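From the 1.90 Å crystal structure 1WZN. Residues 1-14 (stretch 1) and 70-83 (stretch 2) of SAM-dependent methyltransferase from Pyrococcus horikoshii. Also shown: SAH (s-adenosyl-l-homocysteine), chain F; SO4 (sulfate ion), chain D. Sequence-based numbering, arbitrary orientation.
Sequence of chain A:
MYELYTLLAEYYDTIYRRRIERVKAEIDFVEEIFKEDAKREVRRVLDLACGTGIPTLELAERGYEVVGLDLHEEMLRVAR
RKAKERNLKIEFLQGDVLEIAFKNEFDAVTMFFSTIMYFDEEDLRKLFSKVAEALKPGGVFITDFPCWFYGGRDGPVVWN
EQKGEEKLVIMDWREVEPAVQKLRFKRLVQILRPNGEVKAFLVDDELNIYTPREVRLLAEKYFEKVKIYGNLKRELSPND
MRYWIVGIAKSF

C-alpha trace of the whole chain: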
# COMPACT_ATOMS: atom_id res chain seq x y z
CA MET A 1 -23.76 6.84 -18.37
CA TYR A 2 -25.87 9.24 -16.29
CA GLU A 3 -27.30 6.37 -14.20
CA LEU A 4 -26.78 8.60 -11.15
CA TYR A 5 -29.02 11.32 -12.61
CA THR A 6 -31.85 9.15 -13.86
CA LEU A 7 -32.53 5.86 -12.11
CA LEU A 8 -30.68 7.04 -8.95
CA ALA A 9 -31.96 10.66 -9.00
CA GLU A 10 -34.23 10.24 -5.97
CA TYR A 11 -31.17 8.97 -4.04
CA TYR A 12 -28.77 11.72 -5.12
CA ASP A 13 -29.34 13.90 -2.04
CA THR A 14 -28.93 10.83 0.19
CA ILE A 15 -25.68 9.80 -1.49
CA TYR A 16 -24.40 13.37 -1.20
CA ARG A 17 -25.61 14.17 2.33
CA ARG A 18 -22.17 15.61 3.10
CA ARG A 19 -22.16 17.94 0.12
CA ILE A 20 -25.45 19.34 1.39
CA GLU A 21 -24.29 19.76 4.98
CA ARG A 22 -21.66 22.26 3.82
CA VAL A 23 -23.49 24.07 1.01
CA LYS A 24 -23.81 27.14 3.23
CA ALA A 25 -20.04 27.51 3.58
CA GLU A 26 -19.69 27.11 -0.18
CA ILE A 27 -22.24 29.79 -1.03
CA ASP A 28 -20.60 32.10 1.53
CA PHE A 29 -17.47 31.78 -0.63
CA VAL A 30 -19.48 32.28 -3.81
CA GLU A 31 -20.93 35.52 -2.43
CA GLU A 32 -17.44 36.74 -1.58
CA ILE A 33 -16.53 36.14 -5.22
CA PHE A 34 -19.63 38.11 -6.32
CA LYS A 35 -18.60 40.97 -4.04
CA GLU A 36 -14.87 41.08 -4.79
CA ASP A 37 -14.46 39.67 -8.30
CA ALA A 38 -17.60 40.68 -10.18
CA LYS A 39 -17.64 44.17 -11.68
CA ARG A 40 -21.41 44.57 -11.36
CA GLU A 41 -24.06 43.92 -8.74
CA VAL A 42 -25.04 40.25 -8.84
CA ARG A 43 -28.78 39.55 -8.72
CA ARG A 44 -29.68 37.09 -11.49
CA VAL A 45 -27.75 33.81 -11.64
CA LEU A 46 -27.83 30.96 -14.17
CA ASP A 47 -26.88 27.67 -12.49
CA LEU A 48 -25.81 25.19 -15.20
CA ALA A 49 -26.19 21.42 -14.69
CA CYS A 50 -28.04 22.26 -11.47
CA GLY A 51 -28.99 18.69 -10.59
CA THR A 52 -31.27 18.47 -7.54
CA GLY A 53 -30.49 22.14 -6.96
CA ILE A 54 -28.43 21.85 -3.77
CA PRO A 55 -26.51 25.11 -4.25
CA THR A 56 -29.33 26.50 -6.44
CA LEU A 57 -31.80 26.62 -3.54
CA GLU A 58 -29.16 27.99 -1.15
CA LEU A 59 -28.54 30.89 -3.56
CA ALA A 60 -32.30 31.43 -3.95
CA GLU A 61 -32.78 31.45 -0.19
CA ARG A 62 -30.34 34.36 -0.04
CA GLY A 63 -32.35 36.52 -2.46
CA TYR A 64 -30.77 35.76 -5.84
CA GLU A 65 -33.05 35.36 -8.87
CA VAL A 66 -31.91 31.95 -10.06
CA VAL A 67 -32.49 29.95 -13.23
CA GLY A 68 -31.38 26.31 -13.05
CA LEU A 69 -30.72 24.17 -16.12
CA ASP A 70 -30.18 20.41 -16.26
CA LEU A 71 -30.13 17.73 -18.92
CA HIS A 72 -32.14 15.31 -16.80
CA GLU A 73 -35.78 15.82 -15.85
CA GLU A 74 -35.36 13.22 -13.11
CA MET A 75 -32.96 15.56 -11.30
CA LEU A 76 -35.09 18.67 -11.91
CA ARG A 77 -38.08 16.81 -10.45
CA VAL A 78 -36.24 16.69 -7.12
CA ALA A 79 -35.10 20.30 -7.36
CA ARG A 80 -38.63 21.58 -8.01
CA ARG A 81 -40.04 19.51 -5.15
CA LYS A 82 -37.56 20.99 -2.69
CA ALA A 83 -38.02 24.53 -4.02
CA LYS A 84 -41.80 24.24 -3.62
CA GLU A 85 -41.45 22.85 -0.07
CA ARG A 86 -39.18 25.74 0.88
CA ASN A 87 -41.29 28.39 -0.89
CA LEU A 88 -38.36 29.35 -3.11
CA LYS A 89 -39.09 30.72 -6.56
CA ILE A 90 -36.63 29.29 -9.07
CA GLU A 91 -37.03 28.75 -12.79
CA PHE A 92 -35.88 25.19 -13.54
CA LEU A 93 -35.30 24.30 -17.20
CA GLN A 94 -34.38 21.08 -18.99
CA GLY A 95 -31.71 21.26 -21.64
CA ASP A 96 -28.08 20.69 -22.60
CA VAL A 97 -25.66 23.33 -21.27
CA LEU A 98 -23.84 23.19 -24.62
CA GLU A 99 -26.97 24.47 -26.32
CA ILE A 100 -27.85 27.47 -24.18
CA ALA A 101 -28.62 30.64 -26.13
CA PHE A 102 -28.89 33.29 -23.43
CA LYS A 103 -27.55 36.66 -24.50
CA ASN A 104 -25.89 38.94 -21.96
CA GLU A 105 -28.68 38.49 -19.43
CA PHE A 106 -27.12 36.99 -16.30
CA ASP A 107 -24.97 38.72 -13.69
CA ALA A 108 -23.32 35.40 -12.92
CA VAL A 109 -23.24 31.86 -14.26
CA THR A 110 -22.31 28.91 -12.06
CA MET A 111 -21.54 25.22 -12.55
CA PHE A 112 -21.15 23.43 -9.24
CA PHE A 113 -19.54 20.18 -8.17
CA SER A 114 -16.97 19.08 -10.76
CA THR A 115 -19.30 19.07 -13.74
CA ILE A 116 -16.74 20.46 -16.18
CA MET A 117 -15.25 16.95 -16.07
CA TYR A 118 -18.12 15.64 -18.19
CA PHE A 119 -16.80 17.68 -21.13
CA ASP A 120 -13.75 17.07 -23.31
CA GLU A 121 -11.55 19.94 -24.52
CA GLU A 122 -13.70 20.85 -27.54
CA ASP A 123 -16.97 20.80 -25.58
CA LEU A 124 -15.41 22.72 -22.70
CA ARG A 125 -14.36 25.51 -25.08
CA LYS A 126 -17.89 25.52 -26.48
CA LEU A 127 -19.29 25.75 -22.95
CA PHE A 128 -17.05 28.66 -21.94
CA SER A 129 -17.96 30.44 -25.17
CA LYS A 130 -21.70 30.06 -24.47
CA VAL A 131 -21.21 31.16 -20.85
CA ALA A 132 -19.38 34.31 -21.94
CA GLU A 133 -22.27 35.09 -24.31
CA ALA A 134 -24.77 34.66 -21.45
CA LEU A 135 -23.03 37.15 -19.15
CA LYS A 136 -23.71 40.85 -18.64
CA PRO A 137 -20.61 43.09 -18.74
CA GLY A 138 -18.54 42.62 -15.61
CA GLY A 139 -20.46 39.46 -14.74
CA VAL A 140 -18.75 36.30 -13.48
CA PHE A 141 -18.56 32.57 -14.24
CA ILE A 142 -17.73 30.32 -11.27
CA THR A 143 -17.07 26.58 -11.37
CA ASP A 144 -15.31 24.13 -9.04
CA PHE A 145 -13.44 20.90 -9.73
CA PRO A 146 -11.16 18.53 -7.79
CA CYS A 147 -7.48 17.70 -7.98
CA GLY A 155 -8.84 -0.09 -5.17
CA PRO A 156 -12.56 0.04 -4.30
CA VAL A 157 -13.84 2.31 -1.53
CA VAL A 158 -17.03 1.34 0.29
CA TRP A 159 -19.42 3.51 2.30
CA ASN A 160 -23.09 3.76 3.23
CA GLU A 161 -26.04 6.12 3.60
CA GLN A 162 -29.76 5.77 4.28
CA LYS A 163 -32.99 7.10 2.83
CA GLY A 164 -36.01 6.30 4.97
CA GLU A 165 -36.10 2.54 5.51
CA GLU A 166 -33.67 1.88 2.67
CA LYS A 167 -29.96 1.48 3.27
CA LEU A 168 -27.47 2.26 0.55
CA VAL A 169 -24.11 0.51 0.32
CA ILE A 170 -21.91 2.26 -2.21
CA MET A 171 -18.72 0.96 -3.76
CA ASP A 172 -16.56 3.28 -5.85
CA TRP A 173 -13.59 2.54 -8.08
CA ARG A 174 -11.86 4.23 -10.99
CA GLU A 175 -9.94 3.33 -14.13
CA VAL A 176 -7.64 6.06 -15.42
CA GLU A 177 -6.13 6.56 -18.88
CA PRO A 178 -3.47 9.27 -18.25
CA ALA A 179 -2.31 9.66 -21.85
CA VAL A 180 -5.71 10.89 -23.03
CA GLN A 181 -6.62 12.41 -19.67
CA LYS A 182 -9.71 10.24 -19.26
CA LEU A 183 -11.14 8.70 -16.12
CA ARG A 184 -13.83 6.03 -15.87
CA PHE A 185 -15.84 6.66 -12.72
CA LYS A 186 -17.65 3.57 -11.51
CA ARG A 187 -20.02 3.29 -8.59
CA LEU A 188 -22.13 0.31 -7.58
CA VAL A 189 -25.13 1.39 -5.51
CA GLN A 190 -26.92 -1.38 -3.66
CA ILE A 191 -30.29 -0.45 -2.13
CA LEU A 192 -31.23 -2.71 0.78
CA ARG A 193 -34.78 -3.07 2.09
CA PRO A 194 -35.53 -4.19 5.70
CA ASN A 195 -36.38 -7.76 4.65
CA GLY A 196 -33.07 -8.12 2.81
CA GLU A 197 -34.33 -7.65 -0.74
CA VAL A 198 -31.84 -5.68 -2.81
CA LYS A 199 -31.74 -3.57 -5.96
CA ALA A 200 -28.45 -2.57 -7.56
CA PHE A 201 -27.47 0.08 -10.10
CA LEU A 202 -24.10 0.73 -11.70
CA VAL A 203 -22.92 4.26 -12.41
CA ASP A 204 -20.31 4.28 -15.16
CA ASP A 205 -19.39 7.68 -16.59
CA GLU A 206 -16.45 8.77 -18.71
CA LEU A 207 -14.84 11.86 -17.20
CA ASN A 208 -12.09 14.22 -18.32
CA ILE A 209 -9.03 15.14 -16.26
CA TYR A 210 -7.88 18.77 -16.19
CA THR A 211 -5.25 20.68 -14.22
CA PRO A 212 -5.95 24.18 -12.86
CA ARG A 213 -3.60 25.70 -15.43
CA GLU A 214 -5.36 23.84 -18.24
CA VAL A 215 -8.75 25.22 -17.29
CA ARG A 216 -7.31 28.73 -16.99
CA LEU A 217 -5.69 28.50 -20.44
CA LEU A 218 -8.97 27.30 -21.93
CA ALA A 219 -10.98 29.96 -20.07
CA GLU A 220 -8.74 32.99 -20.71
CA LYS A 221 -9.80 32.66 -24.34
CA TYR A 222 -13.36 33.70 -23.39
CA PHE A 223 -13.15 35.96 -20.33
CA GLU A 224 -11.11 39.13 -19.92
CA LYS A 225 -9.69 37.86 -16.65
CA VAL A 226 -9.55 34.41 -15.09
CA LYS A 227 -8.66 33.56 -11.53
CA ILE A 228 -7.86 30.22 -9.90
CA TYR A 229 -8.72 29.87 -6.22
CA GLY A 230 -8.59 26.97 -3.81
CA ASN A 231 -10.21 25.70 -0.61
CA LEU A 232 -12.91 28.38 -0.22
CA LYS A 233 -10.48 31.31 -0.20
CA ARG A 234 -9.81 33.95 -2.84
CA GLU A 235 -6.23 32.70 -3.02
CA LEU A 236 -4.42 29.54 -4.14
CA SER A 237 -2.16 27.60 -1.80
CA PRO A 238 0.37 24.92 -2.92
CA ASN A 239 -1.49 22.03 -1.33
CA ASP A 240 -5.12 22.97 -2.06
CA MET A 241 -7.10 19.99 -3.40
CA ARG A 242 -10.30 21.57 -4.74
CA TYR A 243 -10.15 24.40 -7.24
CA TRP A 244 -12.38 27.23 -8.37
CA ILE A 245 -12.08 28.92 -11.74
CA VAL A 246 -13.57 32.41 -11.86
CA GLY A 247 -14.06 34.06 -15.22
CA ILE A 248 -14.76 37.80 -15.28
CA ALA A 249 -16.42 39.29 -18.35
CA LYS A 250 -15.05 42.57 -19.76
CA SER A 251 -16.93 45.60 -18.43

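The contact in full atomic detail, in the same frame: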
# COMPACT_ATOMS: atom_id res chain seq x y z
N MET A 1 -24.12 5.56 -19.04
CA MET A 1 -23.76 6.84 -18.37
C MET A 1 -25.01 7.54 -17.83
O MET A 1 -26.13 7.23 -18.23
CB MET A 1 -23.06 7.77 -19.36
CG MET A 1 -23.96 8.30 -20.47
SD MET A 1 -23.15 9.49 -21.57
CE MET A 1 -22.87 8.46 -23.02
N TYR A 2 -24.80 8.47 -16.91
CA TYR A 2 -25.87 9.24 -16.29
C TYR A 2 -26.81 8.44 -15.39
O TYR A 2 -27.85 8.96 -14.98
CB TYR A 2 -26.70 9.97 -17.35
CG TYR A 2 -25.90 10.83 -18.31
CD1 TYR A 2 -24.91 11.69 -17.84
CD2 TYR A 2 -26.17 10.80 -19.67
CE1 TYR A 2 -24.21 12.52 -18.73
CE2 TYR A 2 -25.48 11.62 -20.57
CZ TYR A 2 -24.50 12.48 -20.08
OH TYR A 2 -23.83 13.30 -20.96
N GLU A 3 -26.46 7.20 -15.07
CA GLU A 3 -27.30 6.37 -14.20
C GLU A 3 -27.61 7.09 -12.88
O GLU A 3 -28.68 6.92 -12.30
CB GLU A 3 -26.62 5.04 -13.85
CG GLU A 3 -26.36 4.11 -15.01
CD GLU A 3 -25.30 4.62 -15.96
OE1 GLU A 3 -24.39 5.38 -15.53
OE2 GLU A 3 -25.37 4.23 -17.15
N LEU A 4 -26.64 7.87 -12.41
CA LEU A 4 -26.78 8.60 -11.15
C LEU A 4 -27.83 9.71 -11.21
O LEU A 4 -28.41 10.08 -10.19
CB LEU A 4 -25.43 9.19 -10.76
CG LEU A 4 -25.29 9.92 -9.43
CD1 LEU A 4 -25.56 8.96 -8.28
CD2 LEU A 4 -23.88 10.50 -9.32
N TYR A 5 -28.08 10.22 -12.42
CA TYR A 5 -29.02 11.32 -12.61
C TYR A 5 -30.39 10.94 -13.14
O TYR A 5 -31.26 11.79 -13.32
CB TYR A 5 -28.37 12.34 -13.54
CG TYR A 5 -26.94 12.61 -13.14
CD1 TYR A 5 -26.63 12.92 -11.82
CD2 TYR A 5 -25.90 12.53 -14.07
CE1 TYR A 5 -25.32 13.13 -11.43
CE2 TYR A 5 -24.58 12.74 -13.68
CZ TYR A 5 -24.31 13.04 -12.35
OH TYR A 5 -23.01 13.24 -11.93
N THR A 6 -30.58 9.65 -13.38
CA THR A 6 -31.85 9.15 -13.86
C THR A 6 -32.45 8.14 -12.88
O THR A 6 -33.30 8.45 -12.07
CB THR A 6 -31.65 8.53 -15.25
OG1 THR A 6 -30.58 7.58 -15.20
CG2 THR A 6 -31.30 9.61 -16.27
N LEU A 7 -31.98 6.89 -12.99
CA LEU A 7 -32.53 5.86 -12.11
C LEU A 7 -32.22 6.13 -10.62
O LEU A 7 -32.97 5.74 -9.74
CB LEU A 7 -32.01 4.49 -12.55
CG LEU A 7 -32.56 4.09 -13.92
CD1 LEU A 7 -31.52 3.39 -14.80
CD2 LEU A 7 -33.76 3.13 -13.83
N LEU A 8 -31.07 6.80 -10.35
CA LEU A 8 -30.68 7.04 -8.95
C LEU A 8 -30.99 8.48 -8.52
O LEU A 8 -30.64 8.93 -7.43
CB LEU A 8 -29.17 6.78 -8.78
CG LEU A 8 -28.82 5.29 -8.80
CD1 LEU A 8 -27.31 5.05 -8.87
CD2 LEU A 8 -29.31 4.55 -7.54
N ALA A 9 -31.67 9.26 -9.35
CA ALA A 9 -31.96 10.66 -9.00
C ALA A 9 -32.57 10.87 -7.62
O ALA A 9 -32.12 11.75 -6.88
CB ALA A 9 -32.85 11.29 -10.08
N GLU A 10 -33.58 10.09 -7.27
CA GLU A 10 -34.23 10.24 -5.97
C GLU A 10 -33.30 9.90 -4.79
O GLU A 10 -33.64 10.16 -3.63
CB GLU A 10 -35.49 9.37 -5.88
CG GLU A 10 -36.63 9.77 -6.82
CD GLU A 10 -37.16 11.18 -6.56
OE1 GLU A 10 -37.00 11.70 -5.44
OE2 GLU A 10 -37.74 11.76 -7.50
N TYR A 11 -32.13 9.32 -5.08
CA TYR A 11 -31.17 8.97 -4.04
C TYR A 11 -29.96 9.89 -4.04
O TYR A 11 -29.10 9.80 -3.17
CB TYR A 11 -30.69 7.52 -4.23
CG TYR A 11 -31.78 6.48 -4.09
CD1 TYR A 11 -32.23 6.08 -2.83
CD2 TYR A 11 -32.38 5.93 -5.22
CE1 TYR A 11 -33.27 5.15 -2.71
CE2 TYR A 11 -33.41 5.00 -5.10
CZ TYR A 11 -33.85 4.61 -3.84
OH TYR A 11 -34.87 3.70 -3.74
N TYR A 12 -29.90 10.79 -5.02
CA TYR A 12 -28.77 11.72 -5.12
C TYR A 12 -28.49 12.51 -3.83
O TYR A 12 -27.35 12.58 -3.37
CB TYR A 12 -28.99 12.70 -6.28
CG TYR A 12 -27.77 13.54 -6.60
CD1 TYR A 12 -26.77 13.05 -7.45
CD2 TYR A 12 -27.60 14.80 -6.04
CE1 TYR A 12 -25.63 13.80 -7.72
CE2 TYR A 12 -26.46 15.56 -6.31
CZ TYR A 12 -25.48 15.05 -7.15
OH TYR A 12 -24.35 15.79 -7.39
N ASP A 13 -29.53 13.12 -3.25
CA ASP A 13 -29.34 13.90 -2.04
C ASP A 13 -28.91 13.03 -0.85
O ASP A 13 -28.25 13.51 0.07
CB ASP A 13 -30.63 14.68 -1.70
CG ASP A 13 -30.87 15.84 -2.65
OD1 ASP A 13 -30.05 16.04 -3.57
OD2 ASP A 13 -31.88 16.56 -2.48
N THR A 14 -29.29 11.76 -0.88
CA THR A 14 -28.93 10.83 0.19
C THR A 14 -27.45 10.50 0.04
O THR A 14 -26.67 10.59 0.99
CB THR A 14 -29.75 9.54 0.09
OG1 THR A 14 -31.12 9.84 0.39
CG2 THR A 14 -29.22 8.46 1.05
N ASP A 70 -30.76 21.74 -16.35
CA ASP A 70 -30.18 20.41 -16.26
C ASP A 70 -30.68 19.54 -17.40
O ASP A 70 -31.80 19.69 -17.88
CB ASP A 70 -30.47 19.76 -14.90
CG ASP A 70 -29.50 18.63 -14.58
OD1 ASP A 70 -29.73 17.50 -15.05
OD2 ASP A 70 -28.49 18.88 -13.88
N LEU A 71 -29.81 18.63 -17.84
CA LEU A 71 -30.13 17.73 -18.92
C LEU A 71 -31.20 16.71 -18.53
O LEU A 71 -32.01 16.29 -19.35
CB LEU A 71 -28.87 16.99 -19.37
CG LEU A 71 -28.97 16.02 -20.55
CD1 LEU A 71 -29.41 16.79 -21.80
CD2 LEU A 71 -27.62 15.36 -20.79
N HIS A 72 -31.21 16.32 -17.25
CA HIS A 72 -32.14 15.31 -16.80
C HIS A 72 -33.34 15.76 -15.97
O HIS A 72 -33.19 16.33 -14.88
CB HIS A 72 -31.37 14.22 -16.04
CG HIS A 72 -30.35 13.52 -16.89
ND1 HIS A 72 -29.01 13.86 -16.87
CD2 HIS A 72 -30.48 12.55 -17.82
CE1 HIS A 72 -28.36 13.12 -17.75
NE2 HIS A 72 -29.23 12.32 -18.34
N GLU A 73 -34.52 15.48 -16.50
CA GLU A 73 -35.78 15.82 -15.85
C GLU A 73 -35.90 15.13 -14.50
O GLU A 73 -36.52 15.65 -13.57
CB GLU A 73 -36.94 15.39 -16.76
CG GLU A 73 -38.30 15.89 -16.31
CD GLU A 73 -38.34 17.40 -16.18
OE1 GLU A 73 -37.90 18.09 -17.11
OE2 GLU A 73 -38.82 17.88 -15.13
N GLU A 74 -35.30 13.94 -14.38
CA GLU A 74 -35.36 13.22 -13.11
C GLU A 74 -34.71 14.01 -11.98
O GLU A 74 -35.14 13.95 -10.82
CB GLU A 74 -34.70 11.84 -13.24
CG GLU A 74 -35.39 10.91 -14.25
CD GLU A 74 -34.77 10.97 -15.63
OE1 GLU A 74 -34.30 12.06 -16.04
OE2 GLU A 74 -34.75 9.93 -16.32
N MET A 75 -33.65 14.75 -12.30
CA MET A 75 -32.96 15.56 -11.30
C MET A 75 -33.79 16.81 -11.00
O MET A 75 -33.96 17.19 -9.84
CB MET A 75 -31.57 15.96 -11.79
CG MET A 75 -30.60 14.79 -11.98
SD MET A 75 -30.14 14.02 -10.41
CE MET A 75 -28.96 15.18 -9.80
N LEU A 76 -34.28 17.46 -12.06
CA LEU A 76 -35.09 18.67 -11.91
C LEU A 76 -36.35 18.39 -11.08
O LEU A 76 -36.83 19.26 -10.35
CB LEU A 76 -35.50 19.21 -13.28
CG LEU A 76 -34.38 19.65 -14.23
CD1 LEU A 76 -34.96 20.10 -15.56
CD2 LEU A 76 -33.58 20.77 -13.59
N ARG A 77 -36.89 17.18 -11.20
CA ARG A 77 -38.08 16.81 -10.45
C ARG A 77 -37.82 17.00 -8.96
O ARG A 77 -38.67 17.53 -8.23
CB ARG A 77 -38.46 15.36 -10.74
CG ARG A 77 -39.72 14.90 -10.02
CD ARG A 77 -40.10 13.48 -10.39
NE ARG A 77 -41.31 13.06 -9.69
CZ ARG A 77 -41.91 11.89 -9.86
NH1 ARG A 77 -41.40 10.99 -10.70
NH2 ARG A 77 -43.01 11.60 -9.18
N VAL A 78 -36.64 16.57 -8.52
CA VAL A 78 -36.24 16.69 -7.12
C VAL A 78 -36.04 18.15 -6.75
O VAL A 78 -36.48 18.61 -5.70
CB VAL A 78 -34.92 15.91 -6.84
CG1 VAL A 78 -34.51 16.07 -5.38
CG2 VAL A 78 -35.10 14.44 -7.20
N ALA A 79 -35.35 18.89 -7.61
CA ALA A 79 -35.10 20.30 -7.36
C ALA A 79 -36.40 21.09 -7.19
O ALA A 79 -36.55 21.88 -6.25
CB ALA A 79 -34.27 20.90 -8.50
N ARG A 80 -37.36 20.86 -8.08
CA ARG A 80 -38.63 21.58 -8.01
C ARG A 80 -39.41 21.23 -6.75
O ARG A 80 -40.06 22.10 -6.15
CB ARG A 80 -39.49 21.28 -9.24
CG ARG A 80 -38.92 21.80 -10.55
CD ARG A 80 -39.97 21.75 -11.65
NE ARG A 80 -39.44 22.16 -12.95
CZ ARG A 80 -39.05 21.31 -13.90
NH1 ARG A 80 -39.13 20.00 -13.70
NH2 ARG A 80 -38.61 21.78 -15.06
N ARG A 81 -39.35 19.97 -6.35
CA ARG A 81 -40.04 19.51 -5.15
C ARG A 81 -39.51 20.25 -3.93
O ARG A 81 -40.28 20.76 -3.10
CB ARG A 81 -39.84 18.00 -4.97
CG ARG A 81 -40.54 17.40 -3.76
CD ARG A 81 -40.13 15.95 -3.55
NE ARG A 81 -40.35 15.15 -4.76
CZ ARG A 81 -39.44 14.34 -5.29
NH1 ARG A 81 -38.24 14.22 -4.72
NH2 ARG A 81 -39.71 13.66 -6.39
N LYS A 82 -38.18 20.31 -3.81
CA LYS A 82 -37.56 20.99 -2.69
C LYS A 82 -37.81 22.49 -2.71
O LYS A 82 -38.04 23.10 -1.67
CB LYS A 82 -36.05 20.71 -2.66
CG LYS A 82 -35.71 19.25 -2.38
CD LYS A 82 -34.21 19.03 -2.18
CE LYS A 82 -33.41 19.41 -3.41
NZ LYS A 82 -31.94 19.17 -3.24
N ALA A 83 -37.78 23.09 -3.90
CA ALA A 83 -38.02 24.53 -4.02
C ALA A 83 -39.44 24.85 -3.55
O ALA A 83 -39.67 25.80 -2.81
CB ALA A 83 -37.82 24.98 -5.47
N SAH F . -24.76 21.22 -9.61
CA SAH F . -25.38 20.07 -8.84
CB SAH F . -25.28 18.71 -9.47
CG SAH F . -23.93 18.06 -9.75
SD SAH F . -24.30 16.46 -10.60
C SAH F . -24.71 20.10 -7.39
O SAH F . -23.85 20.96 -7.12
OXT SAH F . -25.12 19.19 -6.56
C5' SAH F . -23.88 16.76 -12.27
C4' SAH F . -25.16 17.27 -13.11
O4' SAH F . -24.63 17.41 -14.43
C3' SAH F . -26.29 16.28 -13.26
O3' SAH F . -27.49 16.81 -12.69
C2' SAH F . -26.35 16.05 -14.83
O2' SAH F . -27.67 15.78 -15.29
C1' SAH F . -25.74 17.33 -15.37
N9 SAH F . -25.25 17.32 -16.62
C8 SAH F . -24.26 16.57 -17.24
N7 SAH F . -24.06 16.84 -18.48
C5 SAH F . -24.98 17.88 -18.77
C6 SAH F . -25.24 18.62 -19.97
N6 SAH F . -24.58 18.41 -21.13
N1 SAH F . -26.23 19.57 -19.87
C2 SAH F . -26.92 19.81 -18.72
N3 SAH F . -26.70 19.13 -17.54
C4 SAH F . -25.72 18.19 -17.64
S SO4 D . -43.15 15.21 -7.09
O1 SO4 D . -42.77 15.77 -8.40
O2 SO4 D . -42.72 16.11 -6.01
O3 SO4 D . -42.51 13.89 -6.92
O4 SO4 D . -44.62 15.05 -7.05
O HOH W 1 -36.78 11.88 -10.06

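The N-terminal stretch, mostly loop and turn, with Tyr12 to Thr14 in a helix, lies along the helix that starts at Glu73, with His72 at its N-cap position; together they bury 664 Å². The backbones come closest where the type I turn from Thr6 to Ala9 meets the first turn of that helix: the CA atoms of Thr6 and Glu74 are 5.4 Å apart, those of Ala9 and Met75 5.5 Å. Such proximity suits the small side chain of Ala9, whose CB points toward the helix and settles 3.6 Å from Glu74 O and 3.9 Å from Met75 SD.

Met75 is the main bump. With its first three chi angles all m, it curls into a hollow lined by Tyr5, Ala9 and Tyr12. Its CG packs 3.7 Å from Tyr5 CB, and its CE sits over one face of the Tyr12 ring, 3.9 Å from the ring centroid, a CH-pi contact. The close fit has a cost: Tyr5 O, 3.4 Å from Met75 CG, is buried without a hydrogen-bonding partner.

His72 fills a second hollow, between Tyr2, Tyr5 and Thr6. Its CE1 lies over one face of the Tyr2 ring, 3.4 Å from Tyr2 CG, although the two ring planes are inclined at 58°, and its CD2 touches Thr6 CG2 at 3.4 Å. So placed, His72 ND1 donates to O2' of S-adenosylhomocysteine at 2.8 Å.

Farther along the helix, charge takes over from shape. Glu10 reaches out to form a two-pronged salt bridge with Arg81, NH1 to OE1 at 2.9 Å and NH2 to OE2 at 3.0 Å, while one water donates to both Glu10 OE2 and Glu74 O, each at 2.7 Å. Lys82 NZ closes the contact with a 2.7 Å salt bridge to Asp13 OD2. Between these polar links lies Val78, buried, its CG2 3.8 Å from Glu10 OE1 and its CG1 3.9 Å from Asp13 OD2, van der Waals contacts against the carboxylates.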